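Local coordinates for protein 2-oxoglutarate-dependent dioxygenase DAO (Oryza sativa subsp. indica, PDB 6KUN) that binds 2-oxoglutarate and indole-3-acetic acid and probably catalyses iron(II)-dependent oxidation of this auxin to inactive 2-oxoindole-3-acetic acid, at residues L45-M49 against T116-Y120; Q147-C151 against A251-D255; N156-Q162 against A238-S244; R270-F275 against L295-A300. All blocks are in the same frame, centred on the assembly; numbering follows the deposited sequence.

Interaction 1 (L45-M49 against T116-Y120); sequences LQAEM and TVKAY
This is a helix-helix packing contact, made where helix 43-57 of the N-terminal region crosses the long helix 111-138. The short axes of 45-49 and 116-120 approach to 9.7 Å, and their N-to-C directions differ by 131° (signed crossing angle -131°), so the pair is obliquely antiparallel. Both segments are regular helix, with Met49 N donating to Leu45 O and Tyr120 N to Thr116 O, each at 2.9 Å. The backbones come nearest at Met49 and Thr116, whose CA atoms are 6.0 Å apart; threonine is small enough to allow this, and its methyl CG2 lies 3.6 Å from Met49 CA. The central pair is Met49 and Tyr120. With chi1 t and chi2 p, Met49 sends CG over the face of the Tyr120 ring, 3.5 Å from its centroid and 13° off the normal, a CH-pi contact; SD is 4.4 Å from that centroid in an oblique Met-aromatic contact. Flexible, polarisable methionine suits such a fit. Leu45 (chi1 t, chi2 p) meets the ring edge, CG to Tyr120 CD1 3.9 Å, and Leu45 CD1 reaches Ala119 CB at 4.2 Å. Beyond the pair, Val117 touches Cys104 of helix 97-106, while Met49 rests on Phe153 and Met155, seating helix 43-57 on strand 151-158 of the main sheet as well as on helix 111-138.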
loop_
_atom_site.group_PDB
_atom_site.type_symbol
_atom_site.label_atom_id
_atom_site.label_comp_id
_atom_site.label_asym_id
_atom_site.label_seq_id
_atom_site.Cartn_x
_atom_site.Cartn_y
_atom_site.Cartn_z
ATOM N N LEU B 45 10.209 2.634 5.334
ATOM C CA LEU B 45 9.995 4.056 5.584
ATOM C C LEU B 45 8.746 4.545 4.865
ATOM O O LEU B 45 7.947 5.295 5.425
ATOM C CB LEU B 45 11.232 4.853 5.123
ATOM C CG LEU B 45 11.104 6.357 5.350
ATOM C CD1 LEU B 45 10.882 6.702 6.834
ATOM C CD2 LEU B 45 12.322 7.052 4.835
ATOM N N GLN B 46 8.539 4.114 3.621
ATOM C CA GLN B 46 7.316 4.520 2.936
ATOM C C GLN B 46 6.083 4.058 3.694
ATOM O O GLN B 46 5.073 4.771 3.736
ATOM C CB GLN B 46 7.303 3.941 1.522
ATOM C CG GLN B 46 8.350 4.523 0.631
ATOM C CD GLN B 46 8.302 3.871 -0.699
ATOM O OE1 GLN B 46 7.261 3.890 -1.352
ATOM N NE2 GLN B 46 9.397 3.243 -1.096
ATOM N N ALA B 47 6.124 2.852 4.261
ATOM C CA ALA B 47 4.966 2.355 5.001
ATOM C C ALA B 47 4.760 3.156 6.285
ATOM O O ALA B 47 3.636 3.490 6.673
ATOM C CB ALA B 47 5.156 0.867 5.344
ATOM N N GLU B 48 5.836 3.452 6.968
ATOM C CA GLU B 48 5.710 4.216 8.210
ATOM C C GLU B 48 5.183 5.625 7.933
ATOM O O GLU B 48 4.395 6.168 8.728
ATOM C CB GLU B 48 7.072 4.268 8.908
ATOM C CG GLU B 48 7.609 2.899 9.243
ATOM C CD GLU B 48 9.032 2.926 9.737
ATOM O OE1 GLU B 48 9.575 4.034 9.924
ATOM O OE2 GLU B 48 9.610 1.833 9.931
ATOM N N MET B 49 5.583 6.218 6.804
ATOM C CA MET B 49 5.129 7.562 6.468
ATOM C C MET B 49 3.656 7.572 6.080
ATOM O O MET B 49 2.920 8.506 6.419
ATOM C CB MET B 49 5.972 8.124 5.328
ATOM C CG MET B 49 5.567 9.501 4.913
ATOM S SD MET B 49 5.863 10.605 6.307
ATOM C CE MET B 49 5.505 12.171 5.510
ATOM N N THR B 116 9.266 10.298 11.870
ATOM C CA THR B 116 9.014 9.720 10.559
ATOM C C THR B 116 8.883 10.816 9.517
ATOM O O THR B 116 9.475 10.739 8.445
ATOM C CB THR B 116 7.732 8.867 10.557
ATOM O OG1 THR B 116 7.865 7.746 11.425
ATOM C CG2 THR B 116 7.402 8.353 9.130
ATOM N N VAL B 117 8.155 11.870 9.864
ATOM C CA VAL B 117 7.995 12.994 8.964
ATOM C C VAL B 117 9.351 13.621 8.677
ATOM O O VAL B 117 9.677 13.953 7.526
ATOM C CB VAL B 117 7.009 14.023 9.533
ATOM C CG1 VAL B 117 7.033 15.319 8.677
ATOM C CG2 VAL B 117 5.632 13.467 9.554
ATOM N N LYS B 118 10.170 13.760 9.706
ATOM C CA LYS B 118 11.492 14.336 9.525
ATOM C C LYS B 118 12.305 13.502 8.555
ATOM O O LYS B 118 12.929 14.050 7.628
ATOM C CB LYS B 118 12.192 14.442 10.875
ATOM C CG LYS B 118 13.550 15.100 10.841
ATOM C CD LYS B 118 14.086 15.321 12.272
ATOM C CE LYS B 118 15.434 16.025 12.226
ATOM N NZ LYS B 118 15.635 16.920 13.387
ATOM N N ALA B 119 12.329 12.179 8.754
ATOM C CA ALA B 119 13.137 11.319 7.901
ATOM C C ALA B 119 12.647 11.367 6.463
ATOM O O ALA B 119 13.455 11.464 5.526
ATOM C CB ALA B 119 13.125 9.876 8.442
ATOM N N TYR B 120 11.336 11.313 6.281
ATOM C CA TYR B 120 10.743 11.408 5.000
ATOM C C TYR B 120 11.081 12.726 4.294
ATOM O O TYR B 120 11.488 12.702 3.199
ATOM C CB TYR B 120 9.245 11.141 5.028
ATOM C CG TYR B 120 8.751 10.449 3.834
ATOM C CD1 TYR B 120 8.886 9.115 3.738
ATOM C CD2 TYR B 120 8.171 11.113 2.788
ATOM C CE1 TYR B 120 8.444 8.443 2.675
ATOM C CE2 TYR B 120 7.719 10.430 1.692
ATOM C CZ TYR B 120 7.859 9.084 1.668
ATOM O OH TYR B 120 7.489 8.273 0.670
#

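Interaction 2 (Q147-C151 against A251-D255); sequences QDWPC and APKDD
Neither segment is regular helix or strand. In 147-151, Asp148 (phi/psi -112/7) is followed by Trp149 (-61/133) and Pro150 (-53/144), which straighten the chain towards strand 151-158. In 251-255, Ala251 is fully extended (-167/175), and Pro252 to Asp255 form a type I beta turn closed by Asp255 N to Pro252 O at 2.9 Å. The backbones meet at Trp149 and Pro252, with CA atoms 4.6 Å apart, yet no direct hydrogen bond joins the segments. Trp149 (chi1 -74°, chi2 33°) presents an indole face to Pro252: Pro252 CA stands 3.5 Å from the centroid of the five-membered ring, only 2° off its normal, while Pro252 CG lies 3.5 Å from Trp149 CZ2. Proline suits this place because its rigid ring offers C-H groups to an aromatic face. Ala251 O approaches both Trp149 CB and Pro150 CD at 3.2 Å. Trp149 also makes edge-to-face contacts with Phe146 and Phe178. At the exposed border one water links Asp148 OD1 (3.1 Å) to Lys253 N (3.3 Å); another joins Asp148 O (3.1 Å) to Lys253 NZ through a weak 3.4 Å bond. A proline-on-tryptophan CH-pi contact, bordered by water bridges, thus joins the loop entering strand 151-158 to the one leaving antiparallel neighbour 242-249; Asp148 OD2 and Lys253 NZ, 6.1 Å apart, form no salt bridge, and each water pairs a side chain with the other residue's backbone.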
loop_
_atom_site.group_PDB
_atom_site.type_symbol
_atom_site.label_atom_id
_atom_site.label_comp_id
_atom_site.label_asym_id
_atom_site.label_seq_id
_atom_site.Cartn_x
_atom_site.Cartn_y
_atom_site.Cartn_z
ATOM N N GLN B 147 21.490 21.319 -4.353
ATOM C CA GLN B 147 21.368 20.990 -2.934
ATOM C C GLN B 147 20.757 22.123 -2.104
ATOM O O GLN B 147 20.058 21.855 -1.118
ATOM C CB GLN B 147 22.751 20.612 -2.394
ATOM C CG GLN B 147 22.767 20.209 -0.942
ATOM C CD GLN B 147 21.914 18.985 -0.665
ATOM O OE1 GLN B 147 21.682 18.157 -1.541
ATOM N NE2 GLN B 147 21.436 18.873 0.571
ATOM N N ASP B 148 20.982 23.387 -2.467
ATOM C CA ASP B 148 20.556 24.460 -1.574
ATOM C C ASP B 148 19.404 25.284 -2.139
ATOM O O ASP B 148 19.026 26.317 -1.566
ATOM C CB ASP B 148 21.743 25.365 -1.237
ATOM C CG ASP B 148 22.049 26.349 -2.333
ATOM O OD1 ASP B 148 22.009 25.976 -3.517
ATOM O OD2 ASP B 148 22.333 27.517 -1.992
ATOM N N TRP B 149 18.838 24.864 -3.267
ATOM C CA TRP B 149 17.649 25.520 -3.773
ATOM C C TRP B 149 16.518 25.381 -2.744
ATOM O O TRP B 149 16.236 24.265 -2.292
ATOM C CB TRP B 149 17.221 24.897 -5.099
ATOM C CG TRP B 149 18.052 25.238 -6.299
ATOM C CD1 TRP B 149 19.394 25.485 -6.349
ATOM C CD2 TRP B 149 17.569 25.316 -7.653
ATOM N NE1 TRP B 149 19.775 25.742 -7.659
ATOM C CE2 TRP B 149 18.665 25.672 -8.468
ATOM C CE3 TRP B 149 16.303 25.196 -8.239
ATOM C CZ2 TRP B 149 18.542 25.841 -9.834
ATOM C CZ3 TRP B 149 16.192 25.389 -9.606
ATOM C CH2 TRP B 149 17.296 25.692 -10.379
ATOM N N PRO B 150 15.811 26.460 -2.417
ATOM C CA PRO B 150 14.624 26.332 -1.567
ATOM C C PRO B 150 13.621 25.310 -2.082
ATOM O O PRO B 150 13.401 25.160 -3.294
ATOM C CB PRO B 150 14.048 27.750 -1.562
ATOM C CG PRO B 150 15.283 28.615 -1.628
ATOM C CD PRO B 150 16.138 27.878 -2.670
ATOM N N CYS B 151 12.985 24.620 -1.125
ATOM C CA CYS B 151 12.002 23.574 -1.402
ATOM C C CYS B 151 10.801 23.758 -0.496
ATOM O O CYS B 151 10.909 24.283 0.617
ATOM C CB CYS B 151 12.559 22.157 -1.175
ATOM S SG CYS B 151 13.801 21.594 -2.380
ATOM N N ALA B 251 13.534 27.108 -6.855
ATOM C CA ALA B 251 14.400 27.964 -7.668
ATOM C C ALA B 251 15.733 28.138 -6.970
ATOM O O ALA B 251 15.883 27.666 -5.845
ATOM C CB ALA B 251 13.754 29.324 -7.925
ATOM N N PRO B 252 16.720 28.793 -7.578
ATOM C CA PRO B 252 18.021 28.900 -6.906
ATOM C C PRO B 252 17.900 29.712 -5.636
ATOM O O PRO B 252 16.910 30.407 -5.396
ATOM C CB PRO B 252 18.915 29.578 -7.953
ATOM C CG PRO B 252 18.259 29.264 -9.277
ATOM C CD PRO B 252 16.790 29.264 -8.991
ATOM N N LYS B 253 18.913 29.561 -4.773
ATOM C CA LYS B 253 18.931 30.259 -3.486
ATOM C C LYS B 253 18.923 31.779 -3.648
ATOM O O LYS B 253 18.298 32.491 -2.850
ATOM C CB LYS B 253 20.186 29.818 -2.700
ATOM C CG LYS B 253 20.327 30.443 -1.320
ATOM C CD LYS B 253 19.170 30.033 -0.438
ATOM C CE LYS B 253 19.412 30.384 1.017
ATOM N NZ LYS B 253 18.258 29.959 1.862
ATOM N N ASP B 254 19.633 32.306 -4.650
ATOM C CA ASP B 254 19.582 33.750 -4.924
ATOM C C ASP B 254 18.294 34.155 -5.642
ATOM O O ASP B 254 18.139 35.310 -6.016
ATOM C CB ASP B 254 20.828 34.200 -5.718
ATOM C CG ASP B 254 20.893 33.651 -7.163
ATOM O OD1 ASP B 254 19.897 33.109 -7.692
ATOM O OD2 ASP B 254 21.974 33.792 -7.792
ATOM N N ASP B 255 17.363 33.227 -5.819
ATOM C CA ASP B 255 16.039 33.452 -6.382
ATOM C C ASP B 255 16.033 33.840 -7.861
ATOM O O ASP B 255 14.956 34.125 -8.416
ATOM C CB ASP B 255 15.256 34.503 -5.614
ATOM C CG ASP B 255 13.750 34.274 -5.664
ATOM O OD1 ASP B 255 13.311 33.127 -5.437
ATOM O OD2 ASP B 255 12.996 35.234 -5.915
HETATM O O HOH W 1 17.910 26.612 1.273
HETATM O O HOH W 2 21.561 27.996 -5.876
#

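Interaction 3 (N156-Q162 against A238-S244); sequences NRYNYTQ and AAVPRVS. With AKG (2-oxoglutaric acid), chain G.
The extended side chain of Arg242 (chi1 to chi3 all t) carries its guanidinium to the 2-oxoglutarate, where NH1 and NH2 each hydrogen-bond AKG O3 at 2.5 Å, although the position of O3 is less certain because it sits too close to the Arg242 guanidinium in the model. Tyr158 OH gives a very short 2.5 Å bond to AKG O4, and Ser244 OG lies 2.8 Å from AKG O4. Beside them, Asn156 ND2 donates to Ser244 OG at 2.9 Å, while Asn156 OD1 is held by Tyr86. These four side chains share one face because they alternate along antiparallel strands 156-158 and 242-244, whose axes lie 4.8 Å apart at 166°. Two pairs are hydrogen-bonded: Asn156 N to Ser244 O 2.8 Å and Ser244 N to Asn156 O 3.1 Å; Tyr158 N to Arg242 O and Arg242 N to Tyr158 O, both 3.0 Å. Between them Arg157 and Val243, CA atoms 4.6 Å apart, form a non-hydrogen-bonded pair on the other face; there Arg157 CG packs 3.9 Å from Val243 CG2, and the Arg157 guanidinium pairs with Glu87. Past the strands, an inverse gamma turn centred on Asn159 leads to Tyr160, whose ring atom CE2 lies 3.8 Å from Arg242 CB. Arg242 and Ser244 supply the R-x-S motif, which holds the far carboxylate of the cosubstrate in the jelly-roll (double-stranded beta-helix) core, as in related plant enzymes.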
loop_
_atom_site.group_PDB
_atom_site.type_symbol
_atom_site.label_atom_id
_atom_site.label_comp_id
_atom_site.label_asym_id
_atom_site.label_seq_id
_atom_site.Cartn_x
_atom_site.Cartn_y
_atom_site.Cartn_z
ATOM N N ASN B 156 -0.861 16.399 1.948
ATOM C CA ASN B 156 -2.175 16.865 1.514
ATOM C C ASN B 156 -3.255 15.824 1.834
ATOM O O ASN B 156 -3.028 14.615 1.736
ATOM C CB ASN B 156 -2.257 17.138 -0.012
ATOM C CG ASN B 156 -1.069 17.932 -0.559
ATOM O OD1 ASN B 156 -0.870 19.090 -0.226
ATOM N ND2 ASN B 156 -0.293 17.298 -1.439
ATOM N N ARG B 157 -4.461 16.308 2.115
ATOM C CA ARG B 157 -5.635 15.446 2.191
ATOM C C ARG B 157 -6.811 16.127 1.514
ATOM O O ARG B 157 -7.132 17.279 1.819
ATOM C CB ARG B 157 -5.990 15.116 3.636
ATOM C CG ARG B 157 -7.063 14.093 3.776
ATOM C CD ARG B 157 -7.173 13.610 5.201
ATOM N NE ARG B 157 -8.034 14.444 6.018
ATOM C CZ ARG B 157 -8.717 13.996 7.077
ATOM N NH1 ARG B 157 -8.630 12.726 7.423
ATOM N NH2 ARG B 157 -9.480 14.817 7.773
ATOM N N TYR B 158 -7.440 15.414 0.586
ATOM C CA TYR B 158 -8.673 15.866 -0.074
ATOM C C TYR B 158 -9.809 15.024 0.493
ATOM O O TYR B 158 -9.811 13.797 0.362
ATOM C CB TYR B 158 -8.573 15.758 -1.606
ATOM C CG TYR B 158 -7.351 16.473 -2.180
ATOM C CD1 TYR B 158 -6.084 15.911 -2.069
ATOM C CD2 TYR B 158 -7.460 17.706 -2.810
ATOM C CE1 TYR B 158 -4.967 16.549 -2.564
ATOM C CE2 TYR B 158 -6.348 18.358 -3.305
ATOM C CZ TYR B 158 -5.103 17.769 -3.183
ATOM O OH TYR B 158 -3.982 18.399 -3.680
ATOM N N ASN B 159 -10.743 15.671 1.170
ATOM C CA ASN B 159 -11.794 14.967 1.901
ATOM C C ASN B 159 -12.992 14.719 0.996
ATOM O O ASN B 159 -14.030 15.374 1.066
ATOM C CB ASN B 159 -12.172 15.756 3.142
ATOM C CG ASN B 159 -11.060 15.764 4.147
ATOM O OD1 ASN B 159 -10.617 14.701 4.579
ATOM N ND2 ASN B 159 -10.569 16.951 4.487
ATOM N N TYR B 160 -12.825 13.720 0.144
ATOM C CA TYR B 160 -13.865 13.298 -0.767
ATOM C C TYR B 160 -15.005 12.612 -0.034
ATOM O O TYR B 160 -14.824 12.039 1.045
ATOM C CB TYR B 160 -13.282 12.334 -1.795
ATOM C CG TYR B 160 -12.244 12.923 -2.726
ATOM C CD1 TYR B 160 -12.244 14.280 -3.041
ATOM C CD2 TYR B 160 -11.282 12.109 -3.310
ATOM C CE1 TYR B 160 -11.329 14.803 -3.906
ATOM C CE2 TYR B 160 -10.352 12.624 -4.183
ATOM C CZ TYR B 160 -10.381 13.971 -4.474
ATOM O OH TYR B 160 -9.464 14.473 -5.341
ATOM N N THR B 161 -16.187 12.671 -0.647
ATOM C CA THR B 161 -17.385 12.008 -0.167
ATOM C C THR B 161 -18.128 11.461 -1.378
ATOM O O THR B 161 -17.704 11.635 -2.541
ATOM C CB THR B 161 -18.269 12.987 0.592
ATOM O OG1 THR B 161 -18.838 13.873 -0.380
ATOM C CG2 THR B 161 -17.449 13.798 1.634
ATOM N N GLN B 162 -19.263 10.812 -1.125
ATOM C CA GLN B 162 -20.052 10.304 -2.253
ATOM C C GLN B 162 -20.431 11.436 -3.208
ATOM O O GLN B 162 -20.490 11.236 -4.428
ATOM C CB GLN B 162 -21.301 9.578 -1.747
ATOM C CG GLN B 162 -21.025 8.313 -0.915
ATOM C CD GLN B 162 -20.672 7.084 -1.755
ATOM O OE1 GLN B 162 -20.683 7.125 -2.993
ATOM N NE2 GLN B 162 -20.352 5.980 -1.080
ATOM N N ALA B 238 -13.134 8.655 -6.412
ATOM C CA ALA B 238 -13.676 7.741 -5.417
ATOM C C ALA B 238 -14.197 8.539 -4.243
ATOM O O ALA B 238 -13.835 9.706 -4.047
ATOM C CB ALA B 238 -12.622 6.736 -4.940
ATOM N N ALA B 239 -15.049 7.891 -3.445
ATOM C CA ALA B 239 -15.698 8.542 -2.316
ATOM C C ALA B 239 -14.910 8.408 -1.020
ATOM O O ALA B 239 -15.508 8.394 0.061
ATOM C CB ALA B 239 -17.114 7.974 -2.129
ATOM N N VAL B 240 -13.591 8.275 -1.099
ATOM C CA VAL B 240 -12.753 8.207 0.101
ATOM C C VAL B 240 -11.668 9.279 0.048
ATOM O O VAL B 240 -11.273 9.716 -1.040
ATOM C CB VAL B 240 -12.130 6.806 0.251
ATOM C CG1 VAL B 240 -13.220 5.754 0.241
ATOM C CG2 VAL B 240 -11.157 6.536 -0.891
ATOM N N PRO B 241 -11.186 9.761 1.189
ATOM C CA PRO B 241 -10.137 10.792 1.170
ATOM C C PRO B 241 -8.898 10.345 0.397
ATOM O O PRO B 241 -8.460 9.197 0.503
ATOM C CB PRO B 241 -9.807 10.996 2.651
ATOM C CG PRO B 241 -10.991 10.466 3.398
ATOM C CD PRO B 241 -11.605 9.392 2.550
ATOM N N ARG B 242 -8.314 11.280 -0.346
ATOM C CA ARG B 242 -7.062 11.040 -1.056
ATOM C C ARG B 242 -5.909 11.770 -0.367
ATOM O O ARG B 242 -5.941 12.989 -0.206
ATOM C CB ARG B 242 -7.177 11.489 -2.513
ATOM C CG ARG B 242 -5.850 11.536 -3.254
ATOM C CD ARG B 242 -6.047 11.902 -4.715
ATOM N NE ARG B 242 -4.777 12.028 -5.424
ATOM C CZ ARG B 242 -3.949 13.061 -5.298
ATOM N NH1 ARG B 242 -4.259 14.065 -4.489
ATOM N NH2 ARG B 242 -2.815 13.092 -5.982
ATOM N N VAL B 243 -4.893 11.013 0.038
ATOM C CA VAL B 243 -3.744 11.564 0.741
ATOM C C VAL B 243 -2.519 11.500 -0.164
ATOM O O VAL B 243 -2.262 10.487 -0.845
ATOM C CB VAL B 243 -3.492 10.850 2.078
ATOM C CG1 VAL B 243 -2.217 11.328 2.665
ATOM C CG2 VAL B 243 -4.664 11.131 3.021
ATOM N N SER B 244 -1.777 12.600 -0.192
ATOM C CA SER B 244 -0.601 12.658 -1.028
ATOM C C SER B 244 0.491 13.423 -0.320
ATOM O O SER B 244 0.248 14.151 0.640
ATOM C CB SER B 244 -0.899 13.300 -2.402
ATOM O OG SER B 244 -1.199 14.665 -2.307
HETATM C C1 AKG G . 0.262 19.260 -7.426
HETATM O O1 AKG G . 1.049 18.300 -7.285
HETATM O O2 AKG G . 0.663 20.443 -7.477
HETATM C C2 AKG G . -1.170 18.994 -7.535
HETATM O O5 AKG G . -1.784 19.342 -8.529
HETATM C C3 AKG G . -1.885 18.284 -6.410
HETATM C C4 AKG G . -1.014 17.146 -5.893
HETATM C C5 AKG G . -1.739 16.421 -4.785
HETATM O O3 AKG G . -2.102 15.240 -4.983
HETATM O O4 AKG G . -1.950 17.027 -3.712
#

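Interaction 4 (R270-F275 against L295-A300); sequences RRYREF and LARLAA
A single beta bridge, Tyr272 with Ala299 (CA atoms 4.4 Å apart), fastens the C-terminal end of the chain to the loop ahead of strand 275-276. Arg270 starts the contact through its backbone, with O 3.4 Å from Ala300 CB. Next, Arg271 O accepts a 3.1 Å hydrogen bond from Ala300 N, while the CA-to-CB bond of Arg271 points away. Tyr272, extended at -129/144, brings CA to 3.3 Å from Leu298 O; its ring (chi1 m) packs CE1 against Leu295 CB at 3.8 Å, and its hydroxyl is hydrogen-bonded with Gln220 of helix 217-222. Arg273 completes the bridge with N to Leu298 O at 2.9 Å. Its chi1 of 83° (p) folds the guanidinium back, so that NE (3.3 Å) and NH2 (2.9 Å) both donate to Ala299 O, a task suited to an arginine with several N-H groups; Leu298 CA lies over one face of that group. Phe275 closes the series on the buried side, where a bulky aromatic fills the space beside two leucines: CZ lies 4.1 Å from Leu295 CD2, and Leu298 CD1 makes a CH-pi contact over the Phe275 ring, 4.0 Å from its centroid and 12° off the normal.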
loop_
_atom_site.group_PDB
_atom_site.type_symbol
_atom_site.label_atom_id
_atom_site.label_comp_id
_atom_site.label_asym_id
_atom_site.label_seq_id
_atom_site.Cartn_x
_atom_site.Cartn_y
_atom_site.Cartn_z
ATOM N N ARG B 270 17.559 32.368 -26.813
ATOM C CA ARG B 270 17.118 32.645 -25.448
ATOM C C ARG B 270 15.664 33.099 -25.374
ATOM O O ARG B 270 15.283 34.141 -25.911
ATOM C CB ARG B 270 18.037 33.710 -24.885
ATOM C CG ARG B 270 17.677 34.133 -23.456
ATOM C CD ARG B 270 18.926 34.253 -22.607
ATOM N NE ARG B 270 18.621 34.702 -21.252
ATOM C CZ ARG B 270 17.798 34.076 -20.412
ATOM N NH1 ARG B 270 17.172 32.969 -20.778
ATOM N NH2 ARG B 270 17.593 34.570 -19.202
ATOM N N ARG B 271 14.850 32.310 -24.673
ATOM C CA ARG B 271 13.397 32.445 -24.709
ATOM C C ARG B 271 12.856 33.451 -23.701
ATOM O O ARG B 271 11.904 34.170 -24.003
ATOM C CB ARG B 271 12.721 31.085 -24.452
ATOM C CG ARG B 271 12.943 30.050 -25.557
ATOM C CD ARG B 271 11.859 30.102 -26.623
ATOM N NE ARG B 271 10.901 29.004 -26.498
ATOM C CZ ARG B 271 11.193 27.724 -26.729
ATOM N NH1 ARG B 271 12.428 27.370 -27.074
ATOM N NH2 ARG B 271 10.255 26.796 -26.596
ATOM N N TYR B 272 13.445 33.532 -22.513
ATOM C CA TYR B 272 12.869 34.301 -21.427
ATOM C C TYR B 272 13.910 35.236 -20.861
ATOM O O TYR B 272 15.097 34.885 -20.792
ATOM C CB TYR B 272 12.335 33.381 -20.333
ATOM C CG TYR B 272 11.315 32.368 -20.821
ATOM C CD1 TYR B 272 9.995 32.726 -21.021
ATOM C CD2 TYR B 272 11.671 31.060 -21.052
ATOM C CE1 TYR B 272 9.060 31.800 -21.434
ATOM C CE2 TYR B 272 10.758 30.130 -21.497
ATOM C CZ TYR B 272 9.443 30.515 -21.658
ATOM O OH TYR B 272 8.510 29.590 -22.105
ATOM N N ARG B 273 13.463 36.425 -20.467
ATOM C CA ARG B 273 14.355 37.295 -19.710
ATOM C C ARG B 273 14.614 36.663 -18.348
ATOM O O ARG B 273 13.814 35.852 -17.853
ATOM C CB ARG B 273 13.747 38.699 -19.560
ATOM C CG ARG B 273 12.770 38.865 -18.439
ATOM C CD ARG B 273 11.953 40.155 -18.601
ATOM N NE ARG B 273 11.150 40.139 -19.819
ATOM C CZ ARG B 273 9.967 40.732 -19.953
ATOM N NH1 ARG B 273 9.431 41.389 -18.936
ATOM N NH2 ARG B 273 9.316 40.647 -21.098
ATOM N N GLU B 274 15.740 37.040 -17.742
ATOM C CA GLU B 274 16.007 36.659 -16.358
ATOM C C GLU B 274 14.934 37.272 -15.458
ATOM O O GLU B 274 14.470 38.393 -15.707
ATOM C CB GLU B 274 17.390 37.122 -15.908
ATOM C CG GLU B 274 18.545 36.523 -16.702
ATOM C CD GLU B 274 19.909 36.939 -16.178
ATOM O OE1 GLU B 274 19.985 37.805 -15.281
ATOM O OE2 GLU B 274 20.911 36.404 -16.683
ATOM N N PHE B 275 14.516 36.513 -14.431
ATOM C CA PHE B 275 13.524 36.982 -13.488
ATOM C C PHE B 275 13.759 36.359 -12.116
ATOM O O PHE B 275 14.421 35.318 -11.960
ATOM C CB PHE B 275 12.090 36.748 -14.001
ATOM C CG PHE B 275 11.723 35.286 -14.206
ATOM C CD1 PHE B 275 11.986 34.657 -15.421
ATOM C CD2 PHE B 275 11.096 34.574 -13.212
ATOM C CE1 PHE B 275 11.648 33.328 -15.605
ATOM C CE2 PHE B 275 10.741 33.255 -13.382
ATOM C CZ PHE B 275 11.030 32.635 -14.570
ATOM N N LEU B 295 4.225 32.988 -18.187
ATOM C CA LEU B 295 5.595 33.034 -18.700
ATOM C C LEU B 295 5.693 33.812 -20.002
ATOM O O LEU B 295 6.768 34.298 -20.349
ATOM C CB LEU B 295 6.165 31.646 -18.936
ATOM C CG LEU B 295 6.740 30.930 -17.725
ATOM C CD1 LEU B 295 7.329 29.590 -18.215
ATOM C CD2 LEU B 295 7.774 31.722 -16.973
ATOM N N ALA B 296 4.609 33.887 -20.772
ATOM C CA ALA B 296 4.679 34.637 -22.026
ATOM C C ALA B 296 4.894 36.117 -21.763
ATOM O O ALA B 296 5.405 36.831 -22.625
ATOM C CB ALA B 296 3.412 34.439 -22.856
ATOM N N ARG B 297 4.543 36.599 -20.571
ATOM C CA ARG B 297 4.832 37.987 -20.263
ATOM C C ARG B 297 6.310 38.215 -20.004
ATOM O O ARG B 297 6.713 39.360 -19.832
ATOM C CB ARG B 297 3.998 38.407 -19.051
ATOM C CG ARG B 297 2.533 38.045 -19.221
ATOM C CD ARG B 297 1.762 38.325 -17.990
ATOM N NE ARG B 297 0.346 38.049 -18.145
ATOM C CZ ARG B 297 -0.532 38.903 -18.655
ATOM N NH1 ARG B 297 -0.127 40.089 -19.090
ATOM N NH2 ARG B 297 -1.807 38.569 -18.742
ATOM N N LEU B 298 7.122 37.160 -19.970
ATOM C CA LEU B 298 8.542 37.247 -19.649
ATOM C C LEU B 298 9.443 36.935 -20.850
ATOM O O LEU B 298 10.628 36.642 -20.672
ATOM C CB LEU B 298 8.841 36.319 -18.469
ATOM C CG LEU B 298 8.061 36.705 -17.213
ATOM C CD1 LEU B 298 8.207 35.754 -16.048
ATOM C CD2 LEU B 298 8.525 38.099 -16.783
ATOM N N ALA B 299 8.903 37.013 -22.062
ATOM C CA ALA B 299 9.699 36.796 -23.266
ATOM C C ALA B 299 10.893 37.750 -23.340
ATOM O O ALA B 299 10.864 38.883 -22.855
ATOM C CB ALA B 299 8.829 36.970 -24.513
ATOM N N ALA B 300 11.967 37.272 -23.953
ATOM C CA ALA B 300 13.222 38.010 -23.991
ATOM C C ALA B 300 13.133 39.304 -24.824
ATOM O O ALA B 300 12.240 39.446 -25.664
ATOM C CB ALA B 300 14.334 37.110 -24.542
#

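Antiparallel neighbours 151-158 and 242-249 tie interactions 2 and 3 together: interaction 3 lies where the first ends and the second begins, interaction 2 at their other ends, with centres about 32 Å apart. Interaction 3 binds 2-oxoglutarate directly, its Tyr158 side chain about 7 Å from that of His173, a predicted iron ligand. Interaction 1, nearest atoms about 7 Å from interaction 3, packs helices outside this site. The nearest atoms of interactions 2 and 4 are about 4 Å apart, without contact. The chain between the segments of interaction 4 carries Arg281, Arg284 and Arg290 of the indole-3-acetic acid pocket, and the Phe275 side chain lies about 10 Å from that ligand.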